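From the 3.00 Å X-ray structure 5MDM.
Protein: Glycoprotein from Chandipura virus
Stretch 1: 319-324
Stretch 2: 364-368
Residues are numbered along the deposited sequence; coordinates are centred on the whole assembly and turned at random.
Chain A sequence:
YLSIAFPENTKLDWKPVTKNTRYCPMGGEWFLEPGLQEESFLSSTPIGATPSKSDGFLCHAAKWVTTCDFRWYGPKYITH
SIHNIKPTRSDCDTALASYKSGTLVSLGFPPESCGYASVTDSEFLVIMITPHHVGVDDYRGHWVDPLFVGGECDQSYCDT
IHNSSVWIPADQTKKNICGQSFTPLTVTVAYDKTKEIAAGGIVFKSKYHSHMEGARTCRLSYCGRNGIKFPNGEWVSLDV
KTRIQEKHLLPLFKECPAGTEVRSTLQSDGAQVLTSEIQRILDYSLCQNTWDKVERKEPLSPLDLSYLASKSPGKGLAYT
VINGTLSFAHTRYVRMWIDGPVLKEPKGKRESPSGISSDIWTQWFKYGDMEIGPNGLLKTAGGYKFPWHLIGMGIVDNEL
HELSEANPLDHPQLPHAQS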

# COMPACT_ATOMS: atom_id res chain seq x y z
N TYR A 319 -9.13 10.02 -32.93
CA TYR A 319 -10.39 9.58 -33.50
C TYR A 319 -11.56 10.35 -32.90
O TYR A 319 -11.53 10.74 -31.73
CB TYR A 319 -10.58 8.07 -33.27
CG TYR A 319 -9.56 7.20 -33.97
CD1 TYR A 319 -9.80 6.72 -35.25
CD2 TYR A 319 -8.36 6.87 -33.37
CE1 TYR A 319 -8.88 5.93 -35.90
CE2 TYR A 319 -7.42 6.09 -34.02
CZ TYR A 319 -7.69 5.62 -35.28
OH TYR A 319 -6.77 4.83 -35.94
N THR A 320 -12.60 10.57 -33.71
CA THR A 320 -13.81 11.22 -33.22
C THR A 320 -15.00 10.83 -34.08
O THR A 320 -14.86 10.08 -35.04
CB THR A 320 -13.66 12.76 -33.19
OG1 THR A 320 -14.75 13.33 -32.46
CG2 THR A 320 -13.64 13.34 -34.60
N VAL A 321 -16.18 11.32 -33.72
CA VAL A 321 -17.39 11.04 -34.49
C VAL A 321 -18.02 12.32 -35.02
O VAL A 321 -18.74 13.02 -34.31
CB VAL A 321 -18.42 10.24 -33.66
CG1 VAL A 321 -19.62 9.88 -34.51
CG2 VAL A 321 -17.79 8.98 -33.10
N ILE A 322 -17.75 12.61 -36.29
CA ILE A 322 -18.30 13.79 -36.94
C ILE A 322 -19.57 13.43 -37.71
O ILE A 322 -19.51 12.66 -38.67
CB ILE A 322 -17.29 14.41 -37.92
CG1 ILE A 322 -15.91 14.51 -37.27
CG2 ILE A 322 -17.76 15.78 -38.38
CD1 ILE A 322 -14.83 15.00 -38.20
N ASN A 323 -20.70 13.98 -37.28
CA ASN A 323 -21.99 13.72 -37.91
C ASN A 323 -22.29 12.22 -38.05
O ASN A 323 -22.74 11.77 -39.09
CB ASN A 323 -22.09 14.41 -39.28
CG ASN A 323 -22.35 15.91 -39.16
OD1 ASN A 323 -23.13 16.35 -38.32
ND2 ASN A 323 -21.69 16.69 -40.01
N GLY A 324 -22.01 11.47 -36.99
CA GLY A 324 -22.27 10.04 -36.99
C GLY A 324 -21.24 9.22 -37.74
O GLY A 324 -21.40 8.01 -37.90
N TRP A 364 -14.75 21.60 -31.77
CA TRP A 364 -15.79 20.70 -31.26
C TRP A 364 -16.81 20.29 -32.31
O TRP A 364 -17.25 21.11 -33.12
CB TRP A 364 -16.49 21.35 -30.07
CG TRP A 364 -15.53 21.78 -29.01
CD1 TRP A 364 -14.97 23.01 -28.86
CD2 TRP A 364 -14.99 20.96 -27.97
NE1 TRP A 364 -14.12 23.02 -27.77
CE2 TRP A 364 -14.12 21.77 -27.21
CE3 TRP A 364 -15.16 19.62 -27.61
CZ2 TRP A 364 -13.42 21.28 -26.11
CZ3 TRP A 364 -14.47 19.14 -26.51
CH2 TRP A 364 -13.61 19.97 -25.78
N PHE A 365 -17.19 19.01 -32.30
CA PHE A 365 -18.13 18.49 -33.28
C PHE A 365 -19.49 18.18 -32.66
O PHE A 365 -19.57 17.78 -31.50
CB PHE A 365 -17.58 17.24 -33.96
CG PHE A 365 -16.36 17.50 -34.80
CD1 PHE A 365 -16.48 18.15 -36.02
CD2 PHE A 365 -15.11 17.11 -34.38
CE1 PHE A 365 -15.37 18.39 -36.80
CE2 PHE A 365 -13.99 17.35 -35.15
CZ PHE A 365 -14.12 18.00 -36.37
N LYS A 366 -20.54 18.38 -33.44
CA LYS A 366 -21.90 18.09 -32.99
C LYS A 366 -22.06 16.60 -32.73
O LYS A 366 -22.01 15.79 -33.66
CB LYS A 366 -22.91 18.55 -34.05
CG LYS A 366 -24.36 18.45 -33.62
CD LYS A 366 -24.68 19.44 -32.51
CE LYS A 366 -26.17 19.46 -32.20
NZ LYS A 366 -26.98 19.82 -33.39
N TYR A 367 -22.23 16.23 -31.47
CA TYR A 367 -22.38 14.83 -31.08
C TYR A 367 -23.64 14.65 -30.24
O TYR A 367 -23.58 14.58 -29.01
CB TYR A 367 -21.14 14.36 -30.31
CG TYR A 367 -21.19 12.92 -29.85
CD1 TYR A 367 -21.01 11.88 -30.74
CD2 TYR A 367 -21.40 12.61 -28.51
CE1 TYR A 367 -21.06 10.56 -30.33
CE2 TYR A 367 -21.45 11.30 -28.08
CZ TYR A 367 -21.28 10.28 -28.99
OH TYR A 367 -21.32 8.97 -28.56
N GLY A 368 -24.78 14.59 -30.92
CA GLY A 368 -26.06 14.52 -30.25
C GLY A 368 -26.42 15.86 -29.62
O GLY A 368 -26.43 16.89 -30.30

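The two stretches lie far apart in sequence, and their strands, 319-322 and 365-367, cross at 72° with a closest approach of 6.7 Å between axes. No hydrogen bond links the two strands. What joins them is packing between side chains, which together with the neighbouring backbone buries 292 Å², counted over both sides.

Tyr-319 takes no part. It is buried, but its side chain is out of reach of the second stretch. Contact begins at Thr-320, whose CA-to-CB bond points toward the other stretch. With chi1 in the t well, its methyl approaches the aromatic ring of Phe-365, CG2 of Thr-320 lying 4.1 Å from CD2 of Phe-365 in an oblique approach. Threonine suits a buried position of this kind because it offers a methyl group to an apolar neighbour while its hydroxyl, OG1, is satisfied by a hydrogen bond elsewhere in the structure.

The CA-to-CB bond of Val-321 points sideways, and the side chain meets a different aromatic residue. Its CB lies 4.2 Å from CD1 of Tyr-367, an apolar contact made obliquely to the ring. The beta-branched side chain is at home in a strand, and it presents a compact apolar surface to the tyrosine. The CA-to-CB bond of Tyr-367 is also sideways, yet the end of its side chain comes nearer to stretch 1. Like Thr-320, it combines an apolar contact with a polar group satisfied elsewhere, for its OH is hydrogen-bonded outside this pair of stretches.

Ile-322 forms the tightest part of the junction. Its CA lies 6.0 Å from the CA of Phe-365, and although its CA-to-CB bond points sideways, the end of the side chain comes nearer. With chi1 at -46° (m) and chi2 at 175° (t), the chain extends across the ring of Phe-365. CG1 of Ile-322 sits 3.7 Å from the centroid of the six ring carbons of Phe-365, CG through CZ, only 3° off the ring normal, a nearly ideal CH-pi arrangement. CD1 of Ile-322 lies over the same face, and CG2 of Ile-322 reaches to 3.6 Å from CD1 of Phe-365. Isoleucine is well suited here: its branched side chain carries apolar carbons on both branches, and CG1, CD1 and CG2 all lie against the ring. The CA-to-CB bond of Phe-365 points toward stretch 1, which covers 84 Å² of the residue, the most of any in the contact; a broad ring without polar atoms can receive both Thr-320 and Ile-322.

At Asn-323 the strand has ended and the contact thins. N of Asn-323 stands 4.3 Å from O of Lys-366, too far for a hydrogen bond. Its phi/psi of 52/44 is left-handed, which asparagine tolerates better than most non-glycine residues, and its polar amide suits an exposed site. The end of the Lys-366 side chain leads away from stretch 1, and a charged amine is at home in such an exposed position. Gly-324 makes no contact; its phi of 78° favours glycine.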